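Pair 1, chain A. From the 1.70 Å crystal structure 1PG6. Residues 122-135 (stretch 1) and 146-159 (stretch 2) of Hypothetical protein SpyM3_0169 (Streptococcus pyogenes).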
# COMPACT_ATOMS: atom_id res chain seq x y z
N ALA A 122 2.72 -0.13 -6.03
CA ALA A 122 3.31 -1.10 -6.96
C ALA A 122 4.38 -1.96 -6.32
O ALA A 122 4.98 -1.61 -5.30
CB ALA A 122 3.88 -0.37 -8.18
N LEU A 123 4.64 -3.10 -6.96
CA LEU A 123 5.63 -4.03 -6.45
C LEU A 123 6.21 -4.86 -7.59
O LEU A 123 5.47 -5.35 -8.44
CB LEU A 123 4.99 -4.96 -5.42
CG LEU A 123 5.88 -6.03 -4.78
CD1 LEU A 123 6.93 -5.37 -3.89
CD2 LEU A 123 5.02 -6.98 -3.96
N ASP A 124 7.52 -5.00 -7.60
CA ASP A 124 8.20 -5.80 -8.62
C ASP A 124 7.59 -7.20 -8.68
O ASP A 124 7.29 -7.78 -7.64
CB ASP A 124 9.69 -5.89 -8.32
CG ASP A 124 10.53 -5.03 -9.22
OD1 ASP A 124 11.28 -4.18 -8.71
OD2 ASP A 124 10.42 -5.20 -10.46
N GLY A 125 7.41 -7.72 -9.88
CA GLY A 125 6.86 -9.05 -10.03
C GLY A 125 7.77 -10.10 -9.43
O GLY A 125 7.35 -11.22 -9.15
N SER A 126 9.03 -9.73 -9.23
CA SER A 126 10.02 -10.64 -8.65
C SER A 126 9.81 -10.78 -7.15
O SER A 126 10.29 -11.74 -6.54
CB SER A 126 11.43 -10.13 -8.93
OG SER A 126 11.62 -8.85 -8.38
N ALA A 127 9.11 -9.83 -6.55
CA ALA A 127 8.85 -9.86 -5.11
C ALA A 127 7.53 -10.55 -4.81
O ALA A 127 6.78 -10.90 -5.72
CB ALA A 127 8.84 -8.43 -4.55
N GLN A 128 7.25 -10.72 -3.52
CA GLN A 128 6.03 -11.38 -3.08
C GLN A 128 5.39 -10.57 -1.96
O GLN A 128 6.03 -9.71 -1.35
CB GLN A 128 6.37 -12.79 -2.57
CG GLN A 128 5.21 -13.76 -2.52
CD GLN A 128 4.97 -14.46 -3.85
OE1 GLN A 128 3.97 -15.16 -4.03
NE2 GLN A 128 5.90 -14.28 -4.80
N TYR A 129 4.12 -10.84 -1.67
CA TYR A 129 3.43 -10.13 -0.60
C TYR A 129 2.35 -11.01 0.00
O TYR A 129 1.88 -11.96 -0.62
CB TYR A 129 2.80 -8.84 -1.14
CG TYR A 129 1.50 -9.04 -1.88
CD1 TYR A 129 0.28 -9.09 -1.19
CD2 TYR A 129 1.47 -9.23 -3.26
CE1 TYR A 129 -0.92 -9.31 -1.86
CE2 TYR A 129 0.28 -9.46 -3.94
CZ TYR A 129 -0.91 -9.50 -3.24
OH TYR A 129 -2.09 -9.73 -3.90
N LYS A 130 1.96 -10.68 1.23
CA LYS A 130 0.91 -11.41 1.91
C LYS A 130 0.05 -10.40 2.66
O LYS A 130 0.56 -9.41 3.19
CB LYS A 130 1.49 -12.42 2.89
CG LYS A 130 0.43 -13.27 3.57
CD LYS A 130 1.04 -14.18 4.62
CE LYS A 130 -0.04 -15.02 5.30
NZ LYS A 130 -1.10 -14.15 5.91
N MSE A 131 -1.25 -10.66 2.70
CA MSE A 131 -2.20 -9.81 3.40
C MSE A 131 -2.57 -10.47 4.72
O MSE A 131 -2.71 -11.70 4.78
CB MSE A 131 -3.48 -9.63 2.57
CG MSE A 131 -3.28 -9.10 1.16
SE MSE A 131 -2.52 -7.32 1.13
CE MSE A 131 -4.01 -6.36 1.89
N GLU A 132 -2.73 -9.68 5.77
CA GLU A 132 -3.10 -10.21 7.07
C GLU A 132 -4.13 -9.34 7.76
O GLU A 132 -3.92 -8.14 7.95
CB GLU A 132 -1.88 -10.35 7.99
CG GLU A 132 -2.24 -10.75 9.41
CD GLU A 132 -1.07 -10.65 10.38
OE1 GLU A 132 -0.11 -11.43 10.23
OE2 GLU A 132 -1.12 -9.80 11.29
N ARG A 133 -5.26 -9.94 8.14
CA ARG A 133 -6.30 -9.20 8.83
C ARG A 133 -5.87 -9.07 10.29
O ARG A 133 -5.50 -10.05 10.93
CB ARG A 133 -7.63 -9.96 8.74
CG ARG A 133 -8.77 -9.33 9.53
CD ARG A 133 -10.11 -9.52 8.83
NE ARG A 133 -10.41 -10.92 8.56
CZ ARG A 133 -11.46 -11.33 7.86
NH1 ARG A 133 -12.32 -10.45 7.37
NH2 ARG A 133 -11.66 -12.63 7.66
N GLN A 134 -5.90 -7.84 10.81
CA GLN A 134 -5.50 -7.60 12.19
C GLN A 134 -6.60 -8.09 13.12
O GLN A 134 -7.78 -8.00 12.80
CB GLN A 134 -5.22 -6.11 12.39
CG GLN A 134 -4.15 -5.59 11.45
CD GLN A 134 -2.89 -6.43 11.48
OE1 GLN A 134 -2.15 -6.43 12.46
NE2 GLN A 134 -2.65 -7.18 10.40
N ASN A 135 -6.20 -8.60 14.28
CA ASN A 135 -7.16 -9.13 15.24
C ASN A 135 -8.04 -8.07 15.90
O ASN A 135 -8.10 -7.98 17.13
CB ASN A 135 -6.43 -9.94 16.32
CG ASN A 135 -7.32 -10.98 16.97
OD1 ASN A 135 -8.36 -10.65 17.57
ND2 ASN A 135 -6.94 -12.25 16.86
N GLY A 146 -13.02 -4.81 7.53
CA GLY A 146 -11.80 -5.34 8.10
C GLY A 146 -10.58 -4.48 7.86
O GLY A 146 -10.54 -3.68 6.93
N LEU A 147 -9.57 -4.65 8.71
CA LEU A 147 -8.33 -3.89 8.61
C LEU A 147 -7.21 -4.86 8.22
O LEU A 147 -6.90 -5.79 8.96
CB LEU A 147 -8.00 -3.25 9.96
CG LEU A 147 -7.07 -2.04 9.95
CD1 LEU A 147 -7.74 -0.89 9.21
CD2 LEU A 147 -6.76 -1.62 11.38
N PHE A 148 -6.61 -4.65 7.05
CA PHE A 148 -5.55 -5.54 6.59
C PHE A 148 -4.19 -4.87 6.46
O PHE A 148 -4.09 -3.70 6.09
CB PHE A 148 -5.93 -6.16 5.24
CG PHE A 148 -6.96 -7.24 5.33
CD1 PHE A 148 -8.27 -6.94 5.71
CD2 PHE A 148 -6.63 -8.56 5.05
CE1 PHE A 148 -9.24 -7.95 5.79
CE2 PHE A 148 -7.59 -9.57 5.13
CZ PHE A 148 -8.89 -9.26 5.50
N VAL A 149 -3.15 -5.63 6.76
CA VAL A 149 -1.78 -5.14 6.65
C VAL A 149 -1.05 -6.02 5.64
O VAL A 149 -1.16 -7.24 5.68
CB VAL A 149 -1.03 -5.20 8.00
CG1 VAL A 149 0.44 -4.87 7.78
CG2 VAL A 149 -1.65 -4.20 8.98
N MSE A 150 -0.31 -5.37 4.74
CA MSE A 150 0.46 -6.07 3.72
C MSE A 150 1.92 -6.17 4.13
O MSE A 150 2.49 -5.21 4.64
CB MSE A 150 0.37 -5.31 2.39
CG MSE A 150 1.21 -5.89 1.26
SE MSE A 150 1.18 -4.75 -0.31
CE MSE A 150 -0.71 -4.68 -0.56
N THR A 151 2.52 -7.34 3.93
CA THR A 151 3.93 -7.53 4.26
C THR A 151 4.65 -8.05 3.02
O THR A 151 4.18 -8.98 2.36
CB THR A 151 4.12 -8.54 5.42
OG1 THR A 151 3.59 -7.97 6.63
CG2 THR A 151 5.59 -8.84 5.62
N THR A 152 5.78 -7.43 2.70
CA THR A 152 6.57 -7.80 1.53
C THR A 152 7.60 -8.88 1.81
O THR A 152 7.94 -9.16 2.96
CB THR A 152 7.33 -6.59 0.96
OG1 THR A 152 8.32 -6.16 1.90
CG2 THR A 152 6.37 -5.44 0.68
N GLU A 153 8.12 -9.46 0.73
CA GLU A 153 9.14 -10.50 0.80
C GLU A 153 9.81 -10.55 -0.56
O GLU A 153 9.21 -10.16 -1.57
CB GLU A 153 8.49 -11.85 1.11
CG GLU A 153 9.47 -13.01 1.18
CD GLU A 153 8.78 -14.35 1.38
OE1 GLU A 153 7.96 -14.73 0.51
OE2 GLU A 153 9.05 -15.02 2.40
N GLY A 154 11.06 -11.00 -0.60
CA GLY A 154 11.76 -11.11 -1.86
C GLY A 154 12.60 -9.91 -2.26
O GLY A 154 12.78 -8.97 -1.48
N LEU A 155 13.12 -9.95 -3.48
CA LEU A 155 13.94 -8.88 -4.01
C LEU A 155 13.13 -8.03 -4.98
O LEU A 155 12.24 -8.54 -5.66
CB LEU A 155 15.16 -9.45 -4.74
CG LEU A 155 16.08 -10.38 -3.94
CD1 LEU A 155 17.23 -10.85 -4.82
CD2 LEU A 155 16.62 -9.66 -2.72
N GLY A 156 13.45 -6.75 -5.05
CA GLY A 156 12.73 -5.87 -5.95
C GLY A 156 12.44 -4.52 -5.32
O GLY A 156 12.99 -4.17 -4.27
N THR A 157 11.58 -3.75 -5.97
CA THR A 157 11.23 -2.44 -5.46
C THR A 157 9.75 -2.37 -5.10
O THR A 157 8.91 -2.91 -5.80
CB THR A 157 11.49 -1.35 -6.50
OG1 THR A 157 12.88 -1.34 -6.85
CG2 THR A 157 11.10 0.02 -5.95
N LEU A 158 9.46 -1.70 -3.98
CA LEU A 158 8.10 -1.50 -3.52
C LEU A 158 7.82 -0.01 -3.65
O LEU A 158 8.65 0.81 -3.27
CB LEU A 158 7.95 -1.91 -2.05
CG LEU A 158 6.74 -1.31 -1.32
CD1 LEU A 158 5.46 -2.01 -1.79
CD2 LEU A 158 6.90 -1.49 0.19
N LEU A 159 6.67 0.34 -4.21
CA LEU A 159 6.29 1.74 -4.32
C LEU A 159 5.09 1.93 -3.39
O LEU A 159 4.07 1.27 -3.55
CB LEU A 159 5.89 2.12 -5.75
CG LEU A 159 6.96 2.02 -6.84
CD1 LEU A 159 6.40 2.54 -8.17
CD2 LEU A 159 8.18 2.84 -6.44
O HOH W 1 13.22 -2.50 -9.30
O HOH W 2 12.59 -12.41 -5.78

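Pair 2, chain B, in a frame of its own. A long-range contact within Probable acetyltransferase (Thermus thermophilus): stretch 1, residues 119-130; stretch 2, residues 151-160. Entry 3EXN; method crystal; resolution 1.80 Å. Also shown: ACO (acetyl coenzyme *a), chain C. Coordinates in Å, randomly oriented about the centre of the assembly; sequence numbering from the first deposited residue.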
# COMPACT_ATOMS: atom_id res chain seq x y z
N GLY B 119 19.20 -3.25 -4.56
CA GLY B 119 19.44 -2.69 -5.88
C GLY B 119 18.65 -1.42 -6.11
O GLY B 119 18.89 -0.71 -7.09
N VAL B 120 17.67 -1.16 -5.24
CA VAL B 120 16.95 0.12 -5.17
C VAL B 120 17.57 1.06 -4.13
O VAL B 120 17.98 0.63 -3.06
CB VAL B 120 15.45 -0.11 -4.76
CG1 VAL B 120 14.77 1.21 -4.50
CG2 VAL B 120 14.72 -0.91 -5.80
N ARG B 121 17.56 2.35 -4.45
CA ARG B 121 18.27 3.39 -3.71
C ARG B 121 17.49 4.01 -2.56
O ARG B 121 17.96 3.99 -1.43
CB ARG B 121 18.73 4.46 -4.72
CG ARG B 121 19.45 5.69 -4.17
CD ARG B 121 19.79 6.70 -5.28
NE ARG B 121 18.61 7.38 -5.82
CZ ARG B 121 18.64 8.25 -6.83
NH1 ARG B 121 17.52 8.82 -7.24
NH2 ARG B 121 19.80 8.56 -7.43
N ARG B 122 16.31 4.59 -2.84
CA ARG B 122 15.44 5.21 -1.83
C ARG B 122 14.03 4.72 -2.04
O ARG B 122 13.64 4.49 -3.18
CB ARG B 122 15.33 6.75 -1.96
CG ARG B 122 16.62 7.48 -2.24
CD ARG B 122 16.37 8.86 -2.79
NE ARG B 122 17.50 9.29 -3.59
CZ ARG B 122 18.69 9.63 -3.11
NH1 ARG B 122 18.94 9.59 -1.79
NH2 ARG B 122 19.66 10.02 -3.94
N LEU B 123 13.26 4.69 -0.95
CA LEU B 123 11.83 4.31 -0.97
C LEU B 123 11.00 5.51 -0.53
O LEU B 123 11.09 5.95 0.61
CB LEU B 123 11.60 3.11 -0.04
CG LEU B 123 10.16 2.59 0.05
CD1 LEU B 123 9.63 2.23 -1.33
CD2 LEU B 123 10.07 1.37 1.00
N TYR B 124 10.17 6.01 -1.45
CA TYR B 124 9.30 7.14 -1.14
C TYR B 124 7.95 6.56 -0.75
O TYR B 124 7.69 5.42 -1.10
CB TYR B 124 9.11 8.01 -2.38
CG TYR B 124 10.33 8.90 -2.73
CD1 TYR B 124 10.39 10.24 -2.34
CD2 TYR B 124 11.40 8.39 -3.48
CE1 TYR B 124 11.51 11.06 -2.68
CE2 TYR B 124 12.51 9.20 -3.81
CZ TYR B 124 12.55 10.53 -3.40
OH TYR B 124 13.64 11.34 -3.74
N ALA B 125 7.16 7.37 -0.06
CA ALA B 125 5.74 7.09 0.29
C ALA B 125 4.97 8.40 0.05
O ALA B 125 5.44 9.47 0.45
CB ALA B 125 5.66 6.68 1.74
N VAL B 126 3.80 8.31 -0.62
CA VAL B 126 2.96 9.48 -0.92
C VAL B 126 1.63 9.32 -0.18
O VAL B 126 0.99 8.28 -0.29
CB VAL B 126 2.73 9.72 -2.40
CG1 VAL B 126 2.20 8.44 -3.14
CG2 VAL B 126 1.81 10.97 -2.60
N VAL B 127 1.30 10.32 0.64
CA VAL B 127 0.10 10.28 1.47
C VAL B 127 -0.95 11.20 0.86
O VAL B 127 -0.64 12.33 0.50
CB VAL B 127 0.38 10.70 2.91
CG1 VAL B 127 -0.95 10.66 3.72
CG2 VAL B 127 1.47 9.80 3.53
N TYR B 128 -2.20 10.70 0.75
CA TYR B 128 -3.26 11.42 0.06
C TYR B 128 -4.21 12.02 1.08
O TYR B 128 -4.66 11.34 2.01
CB TYR B 128 -4.04 10.45 -0.85
CG TYR B 128 -3.18 9.94 -2.00
CD1 TYR B 128 -3.12 10.65 -3.19
CD2 TYR B 128 -2.41 8.77 -1.89
CE1 TYR B 128 -2.33 10.22 -4.26
CE2 TYR B 128 -1.61 8.32 -2.97
CZ TYR B 128 -1.59 9.06 -4.15
OH TYR B 128 -0.83 8.67 -5.25
N GLY B 129 -4.47 13.30 0.91
CA GLY B 129 -5.42 14.03 1.76
C GLY B 129 -4.95 14.34 3.17
O GLY B 129 -3.77 14.18 3.52
N HIS B 130 -5.89 14.84 3.96
CA HIS B 130 -5.69 15.13 5.36
C HIS B 130 -5.68 13.84 6.20
O HIS B 130 -6.66 13.50 6.89
CB HIS B 130 -6.81 16.03 5.88
CG HIS B 130 -6.65 16.43 7.32
ND1 HIS B 130 -5.73 17.38 7.72
CD2 HIS B 130 -7.27 16.00 8.44
CE1 HIS B 130 -5.80 17.52 9.04
NE2 HIS B 130 -6.73 16.70 9.49
N PRO B 151 -2.36 20.65 -2.46
CA PRO B 151 -3.33 20.50 -1.36
C PRO B 151 -3.62 19.05 -0.92
O PRO B 151 -3.80 18.78 0.27
CB PRO B 151 -4.61 21.13 -1.91
CG PRO B 151 -4.20 21.89 -3.13
CD PRO B 151 -2.96 21.29 -3.65
N THR B 152 -3.66 18.15 -1.90
CA THR B 152 -4.15 16.78 -1.72
C THR B 152 -3.05 15.73 -1.38
O THR B 152 -3.38 14.63 -0.90
CB THR B 152 -4.91 16.34 -3.01
OG1 THR B 152 -3.99 16.20 -4.10
CG2 THR B 152 -5.98 17.39 -3.40
N LEU B 153 -1.78 16.07 -1.59
CA LEU B 153 -0.65 15.11 -1.53
C LEU B 153 0.50 15.54 -0.61
O LEU B 153 0.79 16.73 -0.53
CB LEU B 153 -0.02 14.95 -2.93
CG LEU B 153 -0.72 14.18 -4.03
CD1 LEU B 153 0.19 14.05 -5.25
CD2 LEU B 153 -1.06 12.80 -3.50
N THR B 154 1.15 14.58 0.06
CA THR B 154 2.39 14.84 0.83
C THR B 154 3.40 13.74 0.61
O THR B 154 3.04 12.58 0.67
CB THR B 154 2.17 14.95 2.37
OG1 THR B 154 1.08 15.83 2.63
CG2 THR B 154 3.45 15.48 3.08
N TRP B 155 4.67 14.12 0.39
CA TRP B 155 5.73 13.17 0.07
C TRP B 155 6.71 12.97 1.24
O TRP B 155 7.11 13.94 1.89
CB TRP B 155 6.51 13.63 -1.16
CG TRP B 155 5.72 13.49 -2.42
CD1 TRP B 155 4.79 14.36 -2.91
CD2 TRP B 155 5.74 12.38 -3.30
NE1 TRP B 155 4.25 13.87 -4.07
CE2 TRP B 155 4.83 12.65 -4.34
CE3 TRP B 155 6.46 11.18 -3.33
CZ2 TRP B 155 4.60 11.77 -5.37
CZ3 TRP B 155 6.25 10.31 -4.36
CH2 TRP B 155 5.32 10.61 -5.38
N TYR B 156 7.11 11.71 1.43
CA TYR B 156 8.09 11.25 2.45
C TYR B 156 9.09 10.27 1.82
O TYR B 156 8.79 9.63 0.81
CB TYR B 156 7.33 10.52 3.55
CG TYR B 156 6.36 11.37 4.30
CD1 TYR B 156 6.71 12.00 5.50
CD2 TYR B 156 5.05 11.55 3.81
CE1 TYR B 156 5.80 12.82 6.19
CE2 TYR B 156 4.14 12.36 4.49
CZ TYR B 156 4.53 13.01 5.68
OH TYR B 156 3.63 13.80 6.37
N VAL B 157 10.26 10.08 2.45
CA VAL B 157 11.30 9.19 1.92
C VAL B 157 12.13 8.50 3.01
O VAL B 157 12.39 9.09 4.09
CB VAL B 157 12.28 9.94 0.96
CG1 VAL B 157 13.16 10.96 1.72
CG2 VAL B 157 13.11 8.93 0.15
N ARG B 158 12.55 7.27 2.71
CA ARG B 158 13.49 6.52 3.58
C ARG B 158 14.60 5.87 2.77
O ARG B 158 14.34 5.08 1.87
CB ARG B 158 12.74 5.43 4.34
CG ARG B 158 13.62 4.70 5.39
CD ARG B 158 12.81 3.76 6.22
NE ARG B 158 12.51 2.53 5.50
CZ ARG B 158 11.78 1.52 5.98
NH1 ARG B 158 11.25 1.56 7.21
NH2 ARG B 158 11.57 0.45 5.21
N PRO B 159 15.88 6.14 3.13
CA PRO B 159 16.93 5.49 2.36
C PRO B 159 16.96 4.00 2.63
O PRO B 159 16.57 3.56 3.71
CB PRO B 159 18.22 6.13 2.92
CG PRO B 159 17.87 6.42 4.35
CD PRO B 159 16.41 6.84 4.31
N LEU B 160 17.36 3.23 1.62
CA LEU B 160 17.57 1.80 1.78
C LEU B 160 19.08 1.56 1.83
O LEU B 160 19.51 0.54 2.32
CB LEU B 160 16.94 0.97 0.63
CG LEU B 160 15.43 1.10 0.35
CD1 LEU B 160 14.94 -0.18 -0.32
CD2 LEU B 160 14.59 1.39 1.60
OXT LEU B 160 19.88 2.40 1.41
O5B ACO C . 1.93 0.32 13.67
P1A ACO C . 1.13 -0.96 13.02
O1A ACO C . 0.26 -1.57 14.12
O2A ACO C . 2.10 -1.73 12.14
O3A ACO C . 0.15 -0.14 12.01
P2A ACO C . -1.02 -0.82 11.16
O4A ACO C . -2.32 -0.25 11.74
O5A ACO C . -0.92 -2.32 11.13
O6A ACO C . -0.67 -0.13 9.70
CBP ACO C . -1.60 1.73 8.36
CCP ACO C . -0.63 1.29 9.47
CDP ACO C . -1.08 1.07 7.09
CEP ACO C . -1.58 3.24 8.15
CAP ACO C . -3.03 1.24 8.68
OAP ACO C . -3.53 1.86 9.90
C9P ACO C . -4.05 1.57 7.60
O9P ACO C . -4.30 0.78 6.70
N8P ACO C . -4.67 2.74 7.70
C7P ACO C . -5.74 3.16 6.78
C6P ACO C . -5.29 3.30 5.33
C5P ACO C . -4.14 4.29 5.20
O5P ACO C . -4.13 5.38 5.80
N4P ACO C . -3.14 3.89 4.39
C3P ACO C . -1.99 4.72 4.15
C2P ACO C . -2.18 5.61 2.94
S1P ACO C . -0.74 6.61 2.58
C ACO C . 0.16 5.40 1.81
O ACO C . -0.32 4.30 1.72
CH3 ACO C . 1.53 5.70 1.25
O HOH W 3 -1.46 14.37 2.35

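The sharpest difference lies at the matched positions Y129(A) and Y124(B), where the same residue type turns its ring in different directions. In pair 1 chi1 is p (79°), and the ring meets M150(A) obliquely, with SE of M150(A) 5.1 Å from the centroid of the Y129(A) ring. In pair 2 chi1 is m (-74°), which lays the ring against its cross-strand neighbour: CG2 of V157(B) stands 3.7 Å from the centroid of the Y124(B) ring, almost on the ring normal. The alpha carbons superpose within 0.3 Å, yet the side-chain centres lie 4.6 Å apart.

The shared frame is a pair of antiparallel strands, their directions 153° apart in pair 1 and 157° in pair 2; fourteen central residues superpose with an RMSD of 0.6 Å. Register is conserved. K130(A) with T151(A) matches A125(B) with Y156(B), both hydrogen-bonded pairs: N of K130(A) gives to O of T151(A) at 3.0 Å, and N of A125(B) to O of Y156(B) at 2.9 Å. Because these bonds use only backbone atoms, side chains can vary without disturbing them.

On the face that carries Y129(A) and Y124(B), M131(A) matches V126(B), and M150(A) matches W155(B). Pair 1 fills the space with two flexible selenomethionines, SE of M131(A) lying 3.6 Å from CE of M150(A). Pair 2 sets a compact, branched valine against a broad, flat indole: CB of V126(B) sits 3.8 Å from the centroid of the W155(B) six-membered ring, squarely over its face. F148(A), at the position of L153(B), brings an aromatic face to pair 1 instead; CB of R133(A) lies 3.7 Å from the centroid of the F148(A) ring, over its face, and the guanidinium of R133(A) also presents a face to CZ of F148(A); the long, exposed arginine thus follows the ring along its length.

The opposite face differs in polarity. Q128(A), K130(A) and E132(A) are exposed, and their polar ends suit water. Their counterparts L123(B), A125(B) and V127(B) are buried and apolar; CG2 of V127(B) packs 3.8 Å from CE2 of Y156(B), and the small A125(B) takes little room beside that large ring. The acetyl coenzyme A expected of an acetyltransferase lies along the backbone edge of stretch 1 turned away from stretch 2, with CH3 of ACO 3.1 Å from O of V126(B).

Near the end of the ladder, G154(A) matches P159(B). The glycine adopts phi 92°, where a CB would jam against the preceding carbonyl oxygen; P159(B), at phi -69°, keeps an angle its ring favours.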